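PDB 1W3W: annexin A8 from Homo sapiens, which binds calcium and, in a calcium-dependent way, acidic phospholipids, and acts as an anticoagulant by indirectly inhibiting the thromboplastin-specific complex. Local coordinates for residues Ile116-Ala121 and Leu276-Val281; Asp185-Gly190 and Lys222-Ser227; Ser62-Ala65 and Lys69-Thr72. All blocks are in the same frame, centred on the assembly; numbering follows the deposited sequence.

Contact 1 (Ile116-Ala121 and Leu276-Val281); sequences IIEILA and LIRNIV
Glu-118 and Arg-278 reach toward each other from opposite directions between two helices that run nearly parallel, 14° apart, but stand 12.4 Å from each other at their segment axes. At that separation the backbones do not pack, and long polar side chains span the space. Arg-278 takes the carboxylate side-on and spends one nitrogen on each oxygen: NE reaches Glu-118 OE2 at 2.6 Å and NH2 reaches Glu-118 OE1 at 3.0 Å. Both bonds are almost straight, and both oxygens lie close to the guanidinium plane. The carboxylate is twisted against that plane by 37°, so each nitrogen approaches its oxygen obliquely from off the carboxylate plane, the NE bond on the syn side of OE2. A bend in the arginine chain (chi3 53°) turns this two-nitrogen edge toward the glutamate.

Neighbours add further partners. Glu-118 OE1 also forms a salt bridge with Arg-261 NE, and Arg-278 NH1 one with Glu-101 OE2; Thr-275 OG1 offers NH2 a further, weak bond. Two acids and two arginines thus form a connected chain of ion pairs, which probably keeps both carboxylates ionised in this buried setting. The Asn-279 amide lies beside the Glu-118 carboxylate and against helix 254-266. Apolar contact is slight: Ile-119 CD1 touches Arg-278 CD at 4.1 Å, beside the aliphatic part of the arginine.

The helices belong to the predicted second and fourth annexin repeats, and the centre of the contact lies about 2 Å from that of the chain. Buried, charged bridging of this kind is consistent with the hydrophilic central channel of the annexin core, known from annexin A5.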
ATOM      1  N   ILE A 116       4.694   7.038  -0.994  1.00 14.86           N
ATOM      2  CA  ILE A 116       5.972   6.464  -0.596  1.00 14.75           C
ATOM      3  C   ILE A 116       5.955   6.010   0.863  1.00 14.64           C
ATOM      4  O   ILE A 116       6.421   4.923   1.177  1.00 14.21           O
ATOM      5  CB  ILE A 116       7.152   7.465  -0.832  1.00 15.20           C
ATOM      6  CG1 ILE A 116       7.173   7.947  -2.292  1.00 16.17           C
ATOM      7  CG2 ILE A 116       8.483   6.780  -0.483  1.00 14.91           C
ATOM      8  CD1 ILE A 116       8.142   9.130  -2.573  1.00 19.97           C
ATOM      9  N   ILE A 117       5.389   6.839   1.740  1.00 13.95           N
ATOM     10  CA  ILE A 117       5.247   6.508   3.164  1.00 13.79           C
ATOM     11  C   ILE A 117       4.440   5.214   3.369  1.00 13.75           C
ATOM     12  O   ILE A 117       4.850   4.315   4.109  1.00 13.37           O
ATOM     13  CB  ILE A 117       4.554   7.692   3.903  1.00 13.63           C
ATOM     14  CG1 ILE A 117       5.526   8.875   4.027  1.00 14.42           C
ATOM     15  CG2 ILE A 117       4.028   7.266   5.271  1.00 14.39           C
ATOM     16  CD1 ILE A 117       4.871  10.227   4.275  1.00 16.60           C
ATOM     17  N   GLU A 118       3.282   5.153   2.717  1.00 13.64           N
ATOM     18  CA  GLU A 118       2.363   4.024   2.836  1.00 13.26           C
ATOM     19  C   GLU A 118       3.052   2.728   2.477  1.00 12.89           C
ATOM     20  O   GLU A 118       2.982   1.759   3.221  1.00 12.45           O
ATOM     21  CB  GLU A 118       1.140   4.257   1.935  1.00 13.05           C
ATOM     22  CG  GLU A 118       0.222   3.061   1.737  1.00 12.85           C
ATOM     23  CD  GLU A 118      -0.650   3.234   0.506  1.00 13.08           C
ATOM     24  OE1 GLU A 118      -1.529   4.109   0.517  1.00 11.92           O
ATOM     25  OE2 GLU A 118      -0.451   2.498  -0.473  1.00 11.09           O
ATOM     26  N   ILE A 119       3.703   2.699   1.328  1.00 13.14           N
ATOM     27  CA  ILE A 119       4.312   1.467   0.867  1.00 14.15           C
ATOM     28  C   ILE A 119       5.504   1.077   1.741  1.00 14.43           C
ATOM     29  O   ILE A 119       5.602  -0.080   2.183  1.00 13.55           O
ATOM     30  CB  ILE A 119       4.702   1.555  -0.606  1.00 14.63           C
ATOM     31  CG1 ILE A 119       3.438   1.714  -1.450  1.00 15.99           C
ATOM     32  CG2 ILE A 119       5.439   0.295  -1.020  1.00 15.49           C
ATOM     33  CD1 ILE A 119       3.699   1.913  -2.914  1.00 16.72           C
ATOM     34  N   LEU A 120       6.390   2.028   2.021  1.00 14.61           N
ATOM     35  CA  LEU A 120       7.598   1.701   2.782  1.00 15.14           C
ATOM     36  C   LEU A 120       7.297   1.284   4.234  1.00 15.38           C
ATOM     37  O   LEU A 120       7.987   0.431   4.795  1.00 15.88           O
ATOM     38  CB  LEU A 120       8.620   2.847   2.737  1.00 15.73           C
ATOM     39  CG  LEU A 120       9.613   2.782   1.564  1.00 17.24           C
ATOM     40  CD1 LEU A 120       8.921   2.628   0.230  1.00 18.09           C
ATOM     41  CD2 LEU A 120      10.540   3.992   1.536  1.00 19.08           C
ATOM     42  N   ALA A 121       6.270   1.867   4.834  1.00 15.45           N
ATOM     43  CA  ALA A 121       5.925   1.550   6.218  1.00 15.86           C
ATOM     44  C   ALA A 121       5.098   0.277   6.376  1.00 16.33           C
ATOM     45  O   ALA A 121       5.174  -0.391   7.417  1.00 17.57           O
ATOM     46  CB  ALA A 121       5.220   2.718   6.853  1.00 16.13           C
ATOM     47  N   LEU A 276      -7.394   4.540  -3.224  1.00 14.35           N
ATOM     48  CA  LEU A 276      -8.429   3.511  -3.239  1.00 14.52           C
ATOM     49  C   LEU A 276      -8.015   2.314  -4.105  1.00 13.35           C
ATOM     50  O   LEU A 276      -8.060   1.170  -3.671  1.00 12.43           O
ATOM     51  CB  LEU A 276      -9.732   4.131  -3.756  1.00 15.05           C
ATOM     52  CG  LEU A 276     -11.018   3.311  -3.783  1.00 17.42           C
ATOM     53  CD1 LEU A 276     -11.413   2.809  -2.405  1.00 19.58           C
ATOM     54  CD2 LEU A 276     -12.118   4.195  -4.354  1.00 19.06           C
ATOM     55  N   ILE A 277      -7.597   2.588  -5.332  1.00 13.08           N
ATOM     56  CA  ILE A 277      -7.186   1.547  -6.260  1.00 12.88           C
ATOM     57  C   ILE A 277      -6.021   0.742  -5.704  1.00 13.07           C
ATOM     58  O   ILE A 277      -6.077  -0.483  -5.648  1.00 12.66           O
ATOM     59  CB  ILE A 277      -6.829   2.170  -7.628  1.00 13.53           C
ATOM     60  CG1 ILE A 277      -8.120   2.616  -8.350  1.00 14.38           C
ATOM     61  CG2 ILE A 277      -5.995   1.197  -8.463  1.00 13.56           C
ATOM     62  CD1 ILE A 277      -7.901   3.542  -9.532  1.00 15.30           C
ATOM     63  N   ARG A 278      -4.968   1.432  -5.279  1.00 13.10           N
ATOM     64  CA  ARG A 278      -3.731   0.780  -4.869  1.00 13.04           C
ATOM     65  C   ARG A 278      -3.921  -0.146  -3.682  1.00 12.86           C
ATOM     66  O   ARG A 278      -3.397  -1.260  -3.654  1.00 12.83           O
ATOM     67  CB  ARG A 278      -2.664   1.832  -4.544  1.00 13.31           C
ATOM     68  CG  ARG A 278      -1.293   1.261  -4.212  1.00 13.88           C
ATOM     69  CD  ARG A 278      -0.223   2.334  -3.969  1.00 14.37           C
ATOM     70  NE  ARG A 278      -0.687   3.289  -2.972  1.00 13.45           N
ATOM     71  CZ  ARG A 278      -1.135   4.521  -3.218  1.00 14.39           C
ATOM     72  NH1 ARG A 278      -1.188   5.015  -4.434  1.00 16.06           N
ATOM     73  NH2 ARG A 278      -1.560   5.265  -2.219  1.00 15.31           N
ATOM     74  N   ASN A 279      -4.681   0.305  -2.699  1.00 12.93           N
ATOM     75  CA  ASN A 279      -4.891  -0.490  -1.507  1.00 13.21           C
ATOM     76  C   ASN A 279      -5.807  -1.676  -1.721  1.00 13.71           C
ATOM     77  O   ASN A 279      -5.537  -2.757  -1.195  1.00 13.79           O
ATOM     78  CB  ASN A 279      -5.330   0.411  -0.359  1.00 13.60           C
ATOM     79  CG  ASN A 279      -4.187   1.240   0.149  1.00 13.62           C
ATOM     80  OD1 ASN A 279      -4.030   2.415  -0.205  1.00 16.87           O
ATOM     81  ND2 ASN A 279      -3.333   0.616   0.919  1.00 13.14           N
ATOM     82  N   ILE A 280      -6.865  -1.503  -2.515  1.00 13.95           N
ATOM     83  CA  ILE A 280      -7.749  -2.622  -2.827  1.00 14.69           C
ATOM     84  C   ILE A 280      -7.009  -3.651  -3.682  1.00 14.09           C
ATOM     85  O   ILE A 280      -7.069  -4.843  -3.405  1.00 14.31           O
ATOM     86  CB  ILE A 280      -9.064  -2.144  -3.500  1.00 14.96           C
ATOM     87  CG1 ILE A 280      -9.961  -1.522  -2.422  1.00 17.37           C
ATOM     88  CG2 ILE A 280      -9.781  -3.305  -4.189  1.00 15.30           C
ATOM     89  CD1 ILE A 280     -11.280  -1.045  -2.901  1.00 20.50           C
ATOM     90  N   VAL A 281      -6.301  -3.184  -4.701  1.00 13.01           N
ATOM     91  CA  VAL A 281      -5.618  -4.081  -5.604  1.00 12.91           C
ATOM     92  C   VAL A 281      -4.491  -4.840  -4.902  1.00 12.52           C
ATOM     93  O   VAL A 281      -4.412  -6.055  -5.028  1.00 12.71           O
ATOM     94  CB  VAL A 281      -5.090  -3.344  -6.839  1.00 12.85           C
ATOM     95  CG1 VAL A 281      -4.133  -4.233  -7.634  1.00 12.82           C
ATOM     96  CG2 VAL A 281      -6.266  -2.901  -7.723  1.00 13.04           C
TER

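Contact 2 (Asp185-Gly190 and Lys222-Ser227)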
ATOM      1  N   ASP A 185      14.489   6.859  26.164  1.00 23.39           N
ATOM      2  CA  ASP A 185      15.088   7.736  25.150  1.00 24.19           C
ATOM      3  C   ASP A 185      14.042   8.502  24.352  1.00 25.07           C
ATOM      4  O   ASP A 185      14.284   9.641  23.973  1.00 25.42           O
ATOM      5  CB  ASP A 185      15.945   6.944  24.164  1.00 24.24           C
ATOM      6  CG  ASP A 185      17.240   6.451  24.771  1.00 25.25           C
ATOM      7  OD1 ASP A 185      17.907   5.634  24.106  1.00 26.00           O
ATOM      8  OD2 ASP A 185      17.643   6.789  25.908  1.00 25.25           O
ATOM      9  N   LEU A 186      12.898   7.877  24.077  1.00 25.84           N
ATOM     10  CA  LEU A 186      11.816   8.538  23.343  1.00 27.10           C
ATOM     11  C   LEU A 186      11.209   9.651  24.173  1.00 28.45           C
ATOM     12  O   LEU A 186      10.881  10.712  23.668  1.00 28.81           O
ATOM     13  CB  LEU A 186      10.711   7.542  22.961  1.00 26.78           C
ATOM     14  CG  LEU A 186      11.084   6.532  21.883  1.00 26.70           C
ATOM     15  CD1 LEU A 186       9.926   5.598  21.649  1.00 27.28           C
ATOM     16  CD2 LEU A 186      11.517   7.220  20.587  1.00 27.13           C
ATOM     17  N   TYR A 187      11.065   9.393  25.456  1.00 30.21           N
ATOM     18  CA  TYR A 187      10.554  10.374  26.384  1.00 31.96           C
ATOM     19  C   TYR A 187      11.509  11.572  26.486  1.00 33.29           C
ATOM     20  O   TYR A 187      11.083  12.715  26.356  1.00 33.10           O
ATOM     21  CB  TYR A 187      10.387   9.697  27.725  1.00 31.98           C
ATOM     22  CG  TYR A 187       9.845  10.552  28.825  1.00 34.20           C
ATOM     23  CD1 TYR A 187       8.635  11.230  28.688  1.00 36.34           C
ATOM     24  CD2 TYR A 187      10.525  10.658  30.030  1.00 36.21           C
ATOM     25  CE1 TYR A 187       8.128  12.007  29.729  1.00 37.15           C
ATOM     26  CE2 TYR A 187      10.027  11.423  31.065  1.00 37.58           C
ATOM     27  CZ  TYR A 187       8.829  12.094  30.913  1.00 37.84           C
ATOM     28  OH  TYR A 187       8.359  12.848  31.969  1.00 40.39           O
ATOM     29  N   ALA A 188      12.796  11.295  26.702  1.00 34.77           N
ATOM     30  CA  ALA A 188      13.827  12.335  26.765  1.00 36.45           C
ATOM     31  C   ALA A 188      13.888  13.165  25.477  1.00 38.08           C
ATOM     32  O   ALA A 188      14.063  14.376  25.527  1.00 38.05           O
ATOM     33  CB  ALA A 188      15.196  11.710  27.052  1.00 36.27           C
ATOM     34  N   ALA A 189      13.726  12.507  24.335  1.00 40.39           N
ATOM     35  CA  ALA A 189      13.781  13.158  23.026  1.00 42.30           C
ATOM     36  C   ALA A 189      12.625  14.140  22.815  1.00 44.44           C
ATOM     37  O   ALA A 189      12.802  15.193  22.201  1.00 44.74           O
ATOM     38  CB  ALA A 189      13.786  12.115  21.916  1.00 42.37           C
ATOM     39  N   GLY A 190      11.448  13.795  23.322  1.00 46.74           N
ATOM     40  CA  GLY A 190      10.300  14.675  23.243  1.00 48.78           C
ATOM     41  C   GLY A 190      10.408  15.870  24.172  1.00 50.56           C
ATOM     42  O   GLY A 190       9.857  16.931  23.886  1.00 51.18           O
ATOM     43  N   LYS A 222       3.746   4.244  30.500  1.00 23.13           N
ATOM     44  CA  LYS A 222       3.991   4.251  31.947  1.00 23.85           C
ATOM     45  C   LYS A 222       4.911   5.378  32.395  1.00 24.02           C
ATOM     46  O   LYS A 222       4.717   5.973  33.456  1.00 24.44           O
ATOM     47  CB  LYS A 222       4.621   2.930  32.393  1.00 24.10           C
ATOM     48  CG  LYS A 222       3.742   1.707  32.193  1.00 25.73           C
ATOM     49  N   ILE A 223       5.923   5.657  31.584  1.00 23.82           N
ATOM     50  CA  ILE A 223       6.923   6.666  31.887  1.00 23.91           C
ATOM     51  C   ILE A 223       6.411   8.072  31.619  1.00 23.14           C
ATOM     52  O   ILE A 223       6.694   8.985  32.375  1.00 22.87           O
ATOM     53  CB  ILE A 223       8.189   6.432  31.024  1.00 24.15           C
ATOM     54  CG1 ILE A 223       8.898   5.158  31.449  1.00 25.61           C
ATOM     55  CG2 ILE A 223       9.153   7.621  31.129  1.00 25.92           C
ATOM     56  CD1 ILE A 223       9.975   4.725  30.457  1.00 27.53           C
ATOM     57  N   ALA A 224       5.699   8.243  30.504  1.00 21.91           N
ATOM     58  CA  ALA A 224       5.369   9.566  29.999  1.00 21.53           C
ATOM     59  C   ALA A 224       3.948  10.002  30.352  1.00 20.96           C
ATOM     60  O   ALA A 224       3.651  11.183  30.292  1.00 20.73           O
ATOM     61  CB  ALA A 224       5.557   9.615  28.490  1.00 21.17           C
ATOM     62  N   ASN A 225       3.087   9.054  30.714  1.00 20.90           N
ATOM     63  CA  ASN A 225       1.652   9.317  30.899  1.00 21.68           C
ATOM     64  C   ASN A 225       1.043  10.011  29.696  1.00 21.35           C
ATOM     65  O   ASN A 225       0.277  10.972  29.809  1.00 21.40           O
ATOM     66  CB  ASN A 225       1.409  10.109  32.184  1.00 22.14           C
ATOM     67  CG  ASN A 225       1.867   9.345  33.400  1.00 24.23           C
ATOM     68  OD1 ASN A 225       1.394   8.240  33.659  1.00 28.11           O
ATOM     69  ND2 ASN A 225       2.822   9.903  34.120  1.00 27.28           N
ATOM     70  N   LYS A 226       1.425   9.499  28.536  1.00 21.22           N
ATOM     71  CA  LYS A 226       0.988   9.988  27.251  1.00 21.39           C
ATOM     72  C   LYS A 226       1.173   8.835  26.251  1.00 20.76           C
ATOM     73  O   LYS A 226       2.179   8.122  26.303  1.00 20.37           O
ATOM     74  CB  LYS A 226       1.844  11.196  26.865  1.00 22.36           C
ATOM     75  CG  LYS A 226       1.221  12.118  25.849  1.00 24.75           C
ATOM     76  CD  LYS A 226       2.013  13.428  25.723  1.00 27.95           C
ATOM     77  CE  LYS A 226       1.111  14.581  25.273  1.00 30.33           C
ATOM     78  NZ  LYS A 226       1.798  15.498  24.318  1.00 32.31           N
ATOM     79  N   SER A 227       0.210   8.635  25.359  1.00 19.83           N
ATOM     80  CA  SER A 227       0.352   7.640  24.309  1.00 19.20           C
ATOM     81  C   SER A 227       1.444   8.088  23.332  1.00 18.70           C
ATOM     82  O   SER A 227       1.692   9.281  23.166  1.00 18.30           O
ATOM     83  CB  SER A 227      -0.977   7.441  23.583  1.00 19.08           C
ATOM     84  OG  SER A 227      -1.324   8.600  22.843  1.00 20.24           O
TER
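The helical turn that brings Tyr-187 against Ile-223 and Ala-224 is held by a 2.9 Å hydrogen bond from Ala-189 N to Asp-185 O, while the contact itself is apolar. Ile-223 CG2 sits over one face of the tyrosine ring in a CH-pi contact, 3.9 Å from the centroid and displaced toward the CD2 rim, where it comes within 3.5 Å of Tyr-187 CD2. Farther round the ring, Ala-224 CB lies 3.5 Å from Tyr-187 CD1. With CG trans to the backbone N (chi1 -179°), the ring extends from its helix toward the last turn of helix 210-224, just before Asn-225 takes up positive phi and leaves the helical path. Putting an alanine in place of Tyr-187 would probably open a gap beside this helix end and leave the Ile-223 methyl without its aromatic face. Tyr-220 on the same helix touches Tyr-187 as well, and Ile-223 also touches Leu-180, Ala-183 and Gln-184 of helix 176-191. The contact lies at the surface of the predicted third annexin repeat, joining helix 176-191 to the C-terminal end of helix 210-224, with helix 228-235 beginning just beyond Ser-227, its N-cap.

Contact 3 (Ser62-Ala65 and Lys69-Thr72)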
ATOM      1  N   SER A  62      -1.193 -16.077 -22.895  1.00 20.15           N
ATOM      2  CA  SER A  62      -2.045 -16.708 -23.890  1.00 20.31           C
ATOM      3  C   SER A  62      -2.568 -15.696 -24.902  1.00 20.10           C
ATOM      4  O   SER A  62      -2.650 -15.999 -26.080  1.00 20.15           O
ATOM      5  CB  SER A  62      -3.226 -17.436 -23.226  1.00 20.25           C
ATOM      6  OG  SER A  62      -4.156 -17.892 -24.194  1.00 19.97           O
ATOM      7  N   PHE A  63      -2.910 -14.503 -24.433  1.00 19.97           N
ATOM      8  CA  PHE A  63      -3.429 -13.442 -25.281  1.00 20.33           C
ATOM      9  C   PHE A  63      -2.378 -13.022 -26.313  1.00 21.63           C
ATOM     10  O   PHE A  63      -2.714 -12.813 -27.469  1.00 21.19           O
ATOM     11  CB  PHE A  63      -3.850 -12.250 -24.422  1.00 20.07           C
ATOM     12  CG  PHE A  63      -4.545 -11.152 -25.178  1.00 19.53           C
ATOM     13  CD1 PHE A  63      -3.812 -10.136 -25.801  1.00 18.01           C
ATOM     14  CD2 PHE A  63      -5.932 -11.100 -25.229  1.00 17.27           C
ATOM     15  CE1 PHE A  63      -4.461  -9.107 -26.482  1.00 17.65           C
ATOM     16  CE2 PHE A  63      -6.584 -10.070 -25.903  1.00 18.21           C
ATOM     17  CZ  PHE A  63      -5.848  -9.076 -26.533  1.00 17.50           C
ATOM     18  N   LYS A  64      -1.119 -12.914 -25.895  1.00 23.02           N
ATOM     19  CA  LYS A  64      -0.051 -12.488 -26.792  1.00 24.99           C
ATOM     20  C   LYS A  64       0.318 -13.582 -27.804  1.00 25.66           C
ATOM     21  O   LYS A  64       0.604 -13.287 -28.974  1.00 26.07           O
ATOM     22  CB  LYS A  64       1.186 -12.067 -26.006  1.00 25.04           C
ATOM     23  CG  LYS A  64       2.184 -11.228 -26.834  1.00 28.13           C
ATOM     24  CD  LYS A  64       3.457 -10.904 -26.044  1.00 31.35           C
ATOM     25  CE  LYS A  64       3.167 -10.104 -24.762  1.00 34.06           C
ATOM     26  NZ  LYS A  64       4.329  -9.292 -24.271  1.00 34.84           N
ATOM     27  N   ALA A  65       0.319 -14.832 -27.356  1.00 26.00           N
ATOM     28  CA  ALA A  65       0.603 -15.955 -28.235  1.00 26.93           C
ATOM     29  C   ALA A  65      -0.463 -16.110 -29.322  1.00 27.48           C
ATOM     30  O   ALA A  65      -0.129 -16.353 -30.488  1.00 28.02           O
ATOM     31  CB  ALA A  65       0.724 -17.249 -27.421  1.00 27.17           C
ATOM     32  N   LYS A  69      -0.616  -9.272 -29.684  1.00 29.28           N
ATOM     33  CA  LYS A  69      -0.480  -7.977 -29.010  1.00 28.66           C
ATOM     34  C   LYS A  69      -0.371  -8.208 -27.505  1.00 27.23           C
ATOM     35  O   LYS A  69      -0.906  -9.177 -26.983  1.00 26.44           O
ATOM     36  CB  LYS A  69      -1.695  -7.090 -29.306  1.00 29.60           C
ATOM     37  CG  LYS A  69      -1.569  -6.135 -30.509  1.00 32.08           C
ATOM     38  CD  LYS A  69      -2.194  -6.717 -31.772  1.00 35.99           C
ATOM     39  CE  LYS A  69      -2.547  -5.630 -32.803  1.00 37.66           C
ATOM     40  NZ  LYS A  69      -1.497  -4.560 -32.884  1.00 39.10           N
ATOM     41  N   ASP A  70       0.314  -7.309 -26.817  1.00 25.49           N
ATOM     42  CA  ASP A  70       0.398  -7.345 -25.366  1.00 24.65           C
ATOM     43  C   ASP A  70      -0.957  -6.933 -24.760  1.00 23.41           C
ATOM     44  O   ASP A  70      -1.570  -5.952 -25.184  1.00 22.99           O
ATOM     45  CB  ASP A  70       1.514  -6.413 -24.891  1.00 24.74           C
ATOM     46  CG  ASP A  70       1.714  -6.460 -23.407  1.00 25.53           C
ATOM     47  OD1 ASP A  70       2.451  -7.352 -22.936  1.00 28.23           O
ATOM     48  OD2 ASP A  70       1.151  -5.664 -22.625  1.00 27.26           O
ATOM     49  N   LEU A  71      -1.426  -7.699 -23.781  1.00 21.90           N
ATOM     50  CA  LEU A  71      -2.744  -7.477 -23.197  1.00 20.68           C
ATOM     51  C   LEU A  71      -2.833  -6.149 -22.455  1.00 20.51           C
ATOM     52  O   LEU A  71      -3.806  -5.427 -22.601  1.00 20.05           O
ATOM     53  CB  LEU A  71      -3.122  -8.634 -22.256  1.00 19.87           C
ATOM     54  CG  LEU A  71      -4.457  -8.506 -21.526  1.00 18.76           C
ATOM     55  CD1 LEU A  71      -5.613  -8.217 -22.495  1.00 18.32           C
ATOM     56  CD2 LEU A  71      -4.760  -9.760 -20.701  1.00 17.72           C
ATOM     57  N   THR A  72      -1.824  -5.854 -21.645  1.00 20.85           N
ATOM     58  CA  THR A  72      -1.795  -4.646 -20.857  1.00 21.88           C
ATOM     59  C   THR A  72      -1.782  -3.400 -21.740  1.00 22.14           C
ATOM     60  O   THR A  72      -2.558  -2.473 -21.507  1.00 21.45           O
ATOM     61  CB  THR A  72      -0.599  -4.667 -19.907  1.00 22.22           C
ATOM     62  OG1 THR A  72      -0.765  -5.732 -18.963  1.00 23.59           O
ATOM     63  CG2 THR A  72      -0.551  -3.414 -19.042  1.00 22.95           C
TER
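Phe-63 and Leu-71 make the tight part of this contact, on either side of the short connection between helices 53-67 and 71-78. Leu-71 CD1 stands almost directly above the middle of the Phe-63 ring, 3.9 Å from its centroid and only 6° off the normal, a well-centred CH-pi contact. The ring's edge is used too: Lys-69 O lies in its plane, 3.3 Å from Phe-63 CD1. That same carbonyl oxygen receives a CA-H...O contact from Lys-64 CA at 3.4 Å, where the chain, having left the helix, still runs close against it. Phe-67 also meets Phe-63 edge-to-face, and Ala-27 and Tyr-31 of helix 24-34 touch the ring as well.

The solvent side is looser and rests on charge. Lys-64 runs along the exposed flank and bends at chi3 (-60°), which brings NZ to 3.0 Å from Asp-70 OD1 in a salt bridge that uses the anti lone pair of that oxygen. The other oxygen, Asp-70 OD2, accepts a hydrogen bond from Glu-73 N as the N-cap of helix 71-78. One carboxylate thus does two jobs, pairing with a lysine of the earlier helix and capping the start of the next. The chemistry implies a division of labour, with CH-pi and apolar packing on the buried side of the turn and an ion pair, probably weakened by solvent, tethering its outer side.

The three contacts illustrate how an all-helical repeat protein is held at different scales. Contacts 2 and 3 each tie helices within one predicted annexin repeat, the third and the first, and lie on opposite sides of the chain's centre, about 57 Å apart, centre to centre. Contact 1 stands between them, about 30 Å from contact 2 and 28 Å from contact 3, centre to centre, and joins the predicted second and fourth repeats; its nearest atoms remain about 16 Å and 12 Å from theirs. It is also the one near the calcium site: the Asn-279 side chain is about 9 Å from that of Met-266, a calcium ligand alongside Gly-268, Gly-270 and Asp-310.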